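Local structure of aldose 1-epimerase (Escherichia coli, 3NRE) at residues Leu12-Ser17 against Gly21-Phe26; Thr3-Ser8 against Leu102-Glu107. The protein probably interconverts the alpha and beta anomers of aldose sugars, as a putative member of the aldose 1-epimerase family. All coordinates share one frame; numbering follows the deposited sequence. Where two conformers were deposited one is given.

Contact 1. Residues Leu12-Ser17 against Gly21-Phe26; sequences LKLDVS and GVIEGF
Asp15 faces both Glu24 and Gly25 across an antiparallel beta hairpin, which makes a classic beta bulge where strand 12-17 pairs with the strand that returns through Ile23 to Phe26. Asp15 O takes Glu24 N at 2.7 Å, with the donor above the carbonyl plane, and a weak second bond from Gly25 N; Asp15 N gives a nearly straight bond to Gly25 O. The extra residue shifts the register by one, so Leu14 pairs with Phe26 but Val16 with Ile23.

Phe26 meets strand 12-17 through CB, CG and one side of its ring, CD1 and CE1. Its CG stands anti to the backbone N (chi1 -177°), which carries the ring alongside that strand. CB and CG meet Leu14 CD1; CD1 touches the same methyl and has Lys13 O at the ring edge, in plane, 3.5 Å away; CE1 reaches Leu12 CD2 at 4.2 Å. Leu33, Leu123 and Leu128 also pack on this side chain. Shortening Phe26 to an alanine would probably open a gap beside Leu12 and Leu14, leaving Leu14 CD1 less firmly packed.

Leu14 CD1 also packs on Ile23 CG2 at 3.6 Å, the two side chains crossing at about a right angle, and Phe121 and Leu128 of another sheet touch both. The face with Asp15 is more polar: Asp15 OD1 is hydrogen-bonded to Thr6 OG1, and OD2 forms a salt bridge with NZ of Lys39, whose backbone N binds Glu24 OE1. Near the turn, Ser17 OG, bonded to Gln19 N, shares a water with Glu24 OE2, and that water donates to the carboxylate at 2.7 Å.

Contact 2. Residues Thr3-Ser8 against Leu102-Glu107; sequences TIYTLS and LCLVYE
Tyr5 and Leu102 meet at about a right angle in a packing of side chains between two strands that belong to different sheets. No hydrogen bond crosses between 3-8 and 102-107, and the strand axes come no nearer than 9.3 Å, so Tyr5 and Leu7 on one side and Leu102 and Leu104 on the other fill the interval, as in the layered beta sheets of a beta sandwich.

The CH-pi contact comes from Leu102 CD1, which stands 4.2 Å from the centroid of the Tyr5 ring, off-centre and displaced toward the CB end. The same methyl is 3.7 Å from Tyr5 CG and also touches CB, so it sits at the root of the aromatic side chain and not at its hydroxyl. Leu102 reaches there because its CG is anti to the backbone N (chi1 180°), which turns both methyls, CD1 and CD2, toward Tyr5 CB, against the same side of it.

Two further contacts are apolar. Leu104 CD2 approaches Tyr5 CE2 at 4.1 Å, obliquely to the ring, farther out along it than Leu102. Leu7 CD2 lies 4.2 Å from Leu102 CB. Leu7 CD1 instead meets the backbone, 4.0 Å from Leu102 N. Separately, inside segment 3-8, Thr3 CG2 packs over one face of the Tyr5 ring, offset toward the rim.

Strand 4-9 is an outermost strand of its sheet, paired with strand 12-17, whose Val16 bonds Tyr5 through the backbone and packs on Leu102 and Leu104. Strand 101-109 lies between 93-97 and 114-123 in the other sheet; His97 of the former meets Tyr5 edge-to-face, and Leu123 of the latter touches Leu7.

The two contacts lie on the same side of the chain's centre, with their own centres about 9 Å apart. Strands 4-9, 12-17 and 22-28 follow one another along the chain and are neighbours in one antiparallel sheet; strand 101-109, in a nine-stranded sheet, comes much later, so contact 1 is nested inside the loop closed by contact 2. Contact 1 joins adjacent strands within the first sheet, whereas contact 2 joins that sheet to the second. They touch directly, as Ser17 CB packs on Ile4 CD1 at 3.7 Å. Contact 1 builds the N-terminal sheet and contact 2 packs its outer strand on the larger sheet of this all-beta protein.

Contact 1. Residues Leu12-Ser17 against Gly21-Phe26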
ATOM      1  N   LEU A  12       3.340 -20.451   8.770  1.00 28.62           N
ATOM      2  CA  LEU A  12       2.841 -19.256   8.010  1.00 27.53           C
ATOM      3  C   LEU A  12       2.060 -19.661   6.788  1.00 28.50           C
ATOM      4  O   LEU A  12       2.460 -20.559   6.069  1.00 28.10           O
ATOM      5  CB  LEU A  12       3.967 -18.374   7.499  1.00 30.75           C
ATOM      6  CG  LEU A  12       4.767 -17.568   8.505  1.00 33.76           C
ATOM      7  CD1 LEU A  12       5.736 -16.654   7.708  1.00 31.40           C
ATOM      8  CD2 LEU A  12       3.879 -16.763   9.431  1.00 39.89           C
ATOM      9  N   LYS A  13       0.963 -18.961   6.550  1.00 25.90           N
ATOM     10  CA  LYS A  13       0.085 -19.249   5.414  1.00 25.13           C
ATOM     11  C   LYS A  13      -0.353 -17.928   4.824  1.00 23.15           C
ATOM     12  O   LYS A  13      -0.678 -16.998   5.558  1.00 23.64           O
ATOM     13  CB  LYS A  13      -1.143 -20.015   5.865  1.00 25.96           C
ATOM     14  CG  LYS A  13      -2.010 -20.468   4.646  1.00 27.91           C
ATOM     15  CD  LYS A  13      -3.135 -21.440   5.027  1.00 36.37           C
ATOM     16  CE  LYS A  13      -4.299 -20.728   5.665  1.00 38.79           C
ATOM     17  NZ  LYS A  13      -5.612 -21.574   5.674  1.00 43.45           N
ATOM     18  N   LEU A  14      -0.364 -17.870   3.502  1.00 22.19           N
ATOM     19  CA  LEU A  14      -0.783 -16.688   2.766  1.00 20.12           C
ATOM     20  C   LEU A  14      -1.801 -17.078   1.692  1.00 22.04           C
ATOM     21  O   LEU A  14      -1.590 -18.013   0.941  1.00 22.26           O
ATOM     22  CB  LEU A  14       0.444 -16.059   2.075  1.00 21.41           C
ATOM     23  CG  LEU A  14       0.291 -14.724   1.346  1.00 22.59           C
ATOM     24  CD1 LEU A  14       0.250 -13.602   2.355  1.00 22.72           C
ATOM     25  CD2 LEU A  14       1.386 -14.484   0.253  1.00 22.94           C
ATOM     26  N   ASP A  15      -2.877 -16.325   1.590  1.00 20.79           N
ATOM     27  CA  ASP A  15      -3.837 -16.464   0.482  1.00 20.77           C
ATOM     28  C   ASP A  15      -3.781 -15.198  -0.385  1.00 20.85           C
ATOM     29  O   ASP A  15      -3.754 -14.086   0.149  1.00 18.92           O
ATOM     30  CB  ASP A  15      -5.263 -16.596   1.031  1.00 21.25           C
ATOM     31  CG  ASP A  15      -5.588 -17.987   1.560  1.00 24.86           C
ATOM     32  OD1 ASP A  15      -4.730 -18.920   1.492  1.00 27.13           O
ATOM     33  OD2 ASP A  15      -6.762 -18.188   2.000  1.00 31.35           O
ATOM     34  N   VAL A  16      -3.789 -15.372  -1.714  1.00 18.36           N
ATOM     35  CA  VAL A  16      -3.700 -14.266  -2.672  1.00 18.40           C
ATOM     36  C   VAL A  16      -4.748 -14.464  -3.742  1.00 18.37           C
ATOM     37  O   VAL A  16      -4.941 -15.582  -4.195  1.00 19.39           O
ATOM     38  CB  VAL A  16      -2.322 -14.190  -3.381  1.00 18.88           C
ATOM     39  CG1 VAL A  16      -2.266 -13.045  -4.397  1.00 21.38           C
ATOM     40  CG2 VAL A  16      -1.179 -14.087  -2.361  1.00 21.89           C
ATOM     41  N   SER A  17      -5.422 -13.385  -4.142  1.00 17.80           N
ATOM     42  CA  SER A  17      -6.428 -13.446  -5.179  1.00 17.66           C
ATOM     43  C   SER A  17      -5.955 -12.793  -6.452  1.00 19.44           C
ATOM     44  O   SER A  17      -5.280 -11.758  -6.390  1.00 19.81           O
ATOM     45  CB  SER A  17      -7.698 -12.700  -4.706  1.00 20.75           C
ATOM     46  OG  SER A  17      -8.638 -12.577  -5.740  1.00 21.02           O
ATOM     47  N   GLY A  21      -4.820  -8.537  -7.458  1.00 16.67           N
ATOM     48  CA  GLY A  21      -3.554  -8.938  -6.932  1.00 17.15           C
ATOM     49  C   GLY A  21      -3.444  -8.769  -5.426  1.00 18.81           C
ATOM     50  O   GLY A  21      -2.399  -8.437  -4.898  1.00 17.84           O
ATOM     51  N   VAL A  22      -4.560  -8.996  -4.759  1.00 16.75           N
ATOM     52  CA  VAL A  22      -4.685  -8.706  -3.354  1.00 17.82           C
ATOM     53  C   VAL A  22      -4.341  -9.909  -2.489  1.00 17.04           C
ATOM     54  O   VAL A  22      -4.602 -11.062  -2.839  1.00 18.53           O
ATOM     55  CB  VAL A  22      -6.073  -8.191  -2.997  1.00 16.65           C
ATOM     56  CG1 VAL A  22      -6.427  -6.947  -3.849  1.00 16.28           C
ATOM     57  CG2 VAL A  22      -7.185  -9.310  -3.130  1.00 17.02           C
ATOM     58  N   ILE A  23      -3.746  -9.624  -1.349  1.00 17.77           N
ATOM     59  CA  ILE A  23      -3.637 -10.642  -0.293  1.00 17.75           C
ATOM     60  C   ILE A  23      -4.998 -10.757   0.362  1.00 18.76           C
ATOM     61  O   ILE A  23      -5.607  -9.734   0.698  1.00 18.27           O
ATOM     62  CB  ILE A  23      -2.600 -10.252   0.756  1.00 18.30           C
ATOM     63  CG1 ILE A  23      -1.239 -10.145   0.072  1.00 18.44           C
ATOM     64  CG2 ILE A  23      -2.466 -11.317   1.856  1.00 17.03           C
ATOM     65  CD1 ILE A  23      -0.087  -9.707   0.976  1.00 21.77           C
ATOM     66  N   GLU A  24      -5.460 -11.978   0.543  1.00 16.16           N
ATOM     67  CA  GLU A  24      -6.756 -12.265   1.234  1.00 19.44           C
ATOM     68  C   GLU A  24      -6.587 -12.862   2.642  1.00 18.51           C
ATOM     69  O   GLU A  24      -7.558 -13.024   3.365  1.00 19.86           O
ATOM     70  CB  GLU A  24      -7.657 -13.171   0.360  1.00 18.75           C
ATOM     71  CG  GLU A  24      -8.122 -12.441  -0.903  1.00 19.41           C
ATOM     72  CD  GLU A  24      -9.313 -11.437  -0.683  1.00 27.99           C
ATOM     73  OE1 GLU A  24      -9.718 -11.207   0.482  1.00 24.84           O
ATOM     74  OE2 GLU A  24      -9.881 -10.953  -1.710  1.00 24.27           O
ATOM     75  N   GLY A  25      -5.358 -13.180   3.019  1.00 18.66           N
ATOM     76  CA  GLY A  25      -5.043 -13.589   4.378  1.00 19.24           C
ATOM     77  C   GLY A  25      -3.559 -13.828   4.544  1.00 20.29           C
ATOM     78  O   GLY A  25      -2.885 -14.214   3.613  1.00 19.66           O
ATOM     79  N   PHE A  26      -3.084 -13.587   5.762  1.00 21.79           N
ATOM     80  CA  PHE A  26      -1.729 -13.887   6.166  1.00 20.42           C
ATOM     81  C   PHE A  26      -1.810 -14.256   7.642  1.00 22.79           C
ATOM     82  O   PHE A  26      -2.261 -13.445   8.472  1.00 23.45           O
ATOM     83  CB  PHE A  26      -0.840 -12.652   5.941  1.00 21.87           C
ATOM     84  CG  PHE A  26       0.604 -12.869   6.255  1.00 20.54           C
ATOM     85  CD1 PHE A  26       1.205 -14.098   6.058  1.00 25.03           C
ATOM     86  CD2 PHE A  26       1.399 -11.812   6.669  1.00 23.40           C
ATOM     87  CE1 PHE A  26       2.576 -14.283   6.356  1.00 30.17           C
ATOM     88  CE2 PHE A  26       2.754 -11.995   6.949  1.00 25.72           C
ATOM     89  CZ  PHE A  26       3.342 -13.200   6.812  1.00 24.55           C
TER
HETATM   90  O   HOH W   1     -10.739 -11.626  -4.141  1.00 34.74           O

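Contact 2. Residues Thr3-Ser8 against Leu102-Glu107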
ATOM      1  N   THR A   3      -9.806 -16.547  -8.567  1.00 21.21           N
ATOM      2  CA  THR A   3      -8.940 -17.611  -8.104  1.00 20.12           C
ATOM      3  C   THR A   3      -8.227 -17.161  -6.845  1.00 20.64           C
ATOM      4  O   THR A   3      -7.668 -16.043  -6.809  1.00 20.56           O
ATOM      5  CB  THR A   3      -7.898 -17.945  -9.142  1.00 23.56           C
ATOM      6  OG1 THR A   3      -8.509 -17.994 -10.459  1.00 28.78           O
ATOM      7  CG2 THR A   3      -7.200 -19.271  -8.786  1.00 21.59           C
ATOM      8  N   ILE A   4      -8.155 -18.075  -5.865  1.00 18.32           N
ATOM      9  CA  ILE A   4      -7.369 -17.847  -4.667  1.00 19.90           C
ATOM     10  C   ILE A   4      -6.221 -18.887  -4.593  1.00 20.41           C
ATOM     11  O   ILE A   4      -6.449 -20.114  -4.653  1.00 20.74           O
ATOM     12  CB  ILE A   4      -8.187 -17.999  -3.382  1.00 22.87           C
ATOM     13  CG1 ILE A   4      -9.470 -17.133  -3.363  1.00 25.78           C
ATOM     14  CG2 ILE A   4      -7.309 -17.679  -2.168  1.00 21.74           C
ATOM     15  CD1 ILE A   4      -9.277 -15.769  -3.418  1.00 26.66           C
ATOM     16  N   TYR A   5      -5.022 -18.362  -4.428  1.00 18.68           N
ATOM     17  CA  TYR A   5      -3.779 -19.145  -4.401  1.00 19.38           C
ATOM     18  C   TYR A   5      -3.251 -19.149  -2.983  1.00 21.56           C
ATOM     19  O   TYR A   5      -3.150 -18.097  -2.368  1.00 21.03           O
ATOM     20  CB  TYR A   5      -2.704 -18.478  -5.309  1.00 20.52           C
ATOM     21  CG  TYR A   5      -3.169 -18.295  -6.738  1.00 20.07           C
ATOM     22  CD1 TYR A   5      -3.048 -19.327  -7.632  1.00 26.75           C
ATOM     23  CD2 TYR A   5      -3.756 -17.113  -7.171  1.00 25.16           C
ATOM     24  CE1 TYR A   5      -3.511 -19.201  -8.937  1.00 27.86           C
ATOM     25  CE2 TYR A   5      -4.185 -16.970  -8.510  1.00 25.53           C
ATOM     26  CZ  TYR A   5      -4.079 -18.051  -9.346  1.00 27.37           C
ATOM     27  OH  TYR A   5      -4.505 -17.975 -10.667  1.00 42.53           O
ATOM     28  N   THR A   6      -2.899 -20.318  -2.460  1.00 20.53           N
ATOM     29  CA  THR A   6      -2.395 -20.436  -1.099  1.00 21.91           C
ATOM     30  C   THR A   6      -0.910 -20.803  -1.142  1.00 22.39           C
ATOM     31  O   THR A   6      -0.531 -21.675  -1.915  1.00 25.31           O
ATOM     32  CB  THR A   6      -3.145 -21.466  -0.338  1.00 25.25           C
ATOM     33  OG1 THR A   6      -4.507 -21.033  -0.266  1.00 24.66           O
ATOM     34  CG2 THR A   6      -2.555 -21.678   1.096  1.00 26.95           C
ATOM     35  N   LEU A   7      -0.135 -20.128  -0.303  1.00 22.73           N
ATOM     36  CA  LEU A   7       1.289 -20.478  -0.055  1.00 24.35           C
ATOM     37  C   LEU A   7       1.426 -20.802   1.386  1.00 25.67           C
ATOM     38  O   LEU A   7       0.759 -20.243   2.212  1.00 23.65           O
ATOM     39  CB  LEU A   7       2.191 -19.267  -0.289  1.00 27.80           C
ATOM     40  CG  LEU A   7       2.186 -18.587  -1.630  1.00 25.61           C
ATOM     41  CD1 LEU A   7       3.349 -17.606  -1.653  1.00 27.32           C
ATOM     42  CD2 LEU A   7       2.315 -19.667  -2.689  1.00 31.74           C
ATOM     43  N   SER A   8       2.390 -21.646   1.733  1.00 28.28           N
ATOM     44  CA  SER A   8       2.662 -21.868   3.115  1.00 31.02           C
ATOM     45  C   SER A   8       4.117 -22.276   3.336  1.00 32.31           C
ATOM     46  O   SER A   8       4.766 -22.805   2.445  1.00 34.29           O
ATOM     47  CB  SER A   8       1.719 -22.917   3.696  1.00 30.60           C
ATOM     48  OG  SER A   8       1.829 -24.177   3.062  1.00 35.43           O
ATOM     49  N   LEU A 102       4.601 -17.293  -5.416  1.00 27.64           N
ATOM     50  CA  LEU A 102       3.564 -16.977  -6.373  1.00 26.08           C
ATOM     51  C   LEU A 102       4.004 -15.731  -7.144  1.00 26.28           C
ATOM     52  O   LEU A 102       4.605 -14.819  -6.571  1.00 28.91           O
ATOM     53  CB  LEU A 102       2.237 -16.662  -5.624  1.00 24.28           C
ATOM     54  CG  LEU A 102       1.039 -16.298  -6.506  1.00 24.99           C
ATOM     55  CD1 LEU A 102       0.467 -17.521  -7.213  1.00 26.88           C
ATOM     56  CD2 LEU A 102      -0.039 -15.636  -5.669  1.00 23.43           C
ATOM     57  N   CYS A 103       3.705 -15.710  -8.437  1.00 22.04           N
ATOM     58  CA  CYS A 103       3.868 -14.541  -9.278  1.00 24.80           C
ATOM     59  C   CYS A 103       2.629 -14.321 -10.161  1.00 25.55           C
ATOM     60  O   CYS A 103       2.131 -15.231 -10.828  1.00 23.96           O
ATOM     61  CB  CYS A 103       5.119 -14.687 -10.151  1.00 25.49           C
ATOM     62  SG  CYS A 103       5.451 -13.151 -11.059  1.00 33.27           S
ATOM     63  N   LEU A 104       2.097 -13.099 -10.085  1.00 24.17           N
ATOM     64  CA  LEU A 104       0.984 -12.645 -10.871  1.00 22.96           C
ATOM     65  C   LEU A 104       1.423 -11.458 -11.749  1.00 22.56           C
ATOM     66  O   LEU A 104       2.300 -10.677 -11.369  1.00 27.00           O
ATOM     67  CB  LEU A 104      -0.116 -12.108  -9.968  1.00 22.28           C
ATOM     68  CG  LEU A 104      -0.616 -12.996  -8.841  1.00 23.39           C
ATOM     69  CD1 LEU A 104      -1.659 -12.266  -7.965  1.00 26.97           C
ATOM     70  CD2 LEU A 104      -1.201 -14.291  -9.398  1.00 23.95           C
ATOM     71  N   VAL A 105       0.764 -11.311 -12.884  1.00 23.93           N
ATOM     72  CA  VAL A 105       1.017 -10.196 -13.804  1.00 25.72           C
ATOM     73  C   VAL A 105      -0.298  -9.513 -14.215  1.00 25.90           C
ATOM     74  O   VAL A 105      -1.365 -10.133 -14.284  1.00 26.03           O
ATOM     75  CB  VAL A 105       1.832 -10.631 -15.004  1.00 30.40           C
ATOM     76  CG1 VAL A 105       3.160 -11.265 -14.570  1.00 29.97           C
ATOM     77  CG2 VAL A 105       1.065 -11.612 -15.856  1.00 35.11           C
ATOM     78  N   TYR A 106      -0.223  -8.214 -14.461  1.00 25.18           N
ATOM     79  CA  TYR A 106      -1.345  -7.433 -14.948  1.00 25.29           C
ATOM     80  C   TYR A 106      -0.819  -6.493 -16.035  1.00 26.70           C
ATOM     81  O   TYR A 106       0.249  -5.928 -15.856  1.00 26.38           O
ATOM     82  CB  TYR A 106      -1.954  -6.628 -13.798  1.00 22.83           C
ATOM     83  CG  TYR A 106      -3.038  -5.661 -14.198  1.00 20.62           C
ATOM     84  CD1 TYR A 106      -4.235  -6.097 -14.752  1.00 23.27           C
ATOM     85  CD2 TYR A 106      -2.866  -4.293 -14.076  1.00 22.47           C
ATOM     86  CE1 TYR A 106      -5.253  -5.185 -15.154  1.00 24.97           C
ATOM     87  CE2 TYR A 106      -3.862  -3.387 -14.470  1.00 24.33           C
ATOM     88  CZ  TYR A 106      -5.051  -3.828 -15.020  1.00 22.41           C
ATOM     89  OH  TYR A 106      -5.996  -2.934 -15.412  1.00 24.98           O
ATOM     90  N   GLU A 107      -1.564  -6.391 -17.131  1.00 25.80           N
ATOM     91  CA  GLU A 107      -1.282  -5.469 -18.248  0.50 29.27           C
ATOM     92  C   GLU A 107      -2.410  -4.455 -18.360  1.00 29.60           C
ATOM     93  O   GLU A 107      -3.596  -4.826 -18.351  1.00 28.88           O
ATOM     94  CB  GLU A 107      -1.192  -6.230 -19.575  0.50 32.50           C
ATOM     95  CG  GLU A 107      -0.151  -7.327 -19.634  0.50 30.82           C
ATOM     96  CD  GLU A 107      -0.044  -7.952 -21.019  0.50 39.46           C
ATOM     97  OE1 GLU A 107       0.799  -8.838 -21.205  0.50 41.09           O
ATOM     98  OE2 GLU A 107      -0.783  -7.531 -21.932  0.50 47.97           O
TER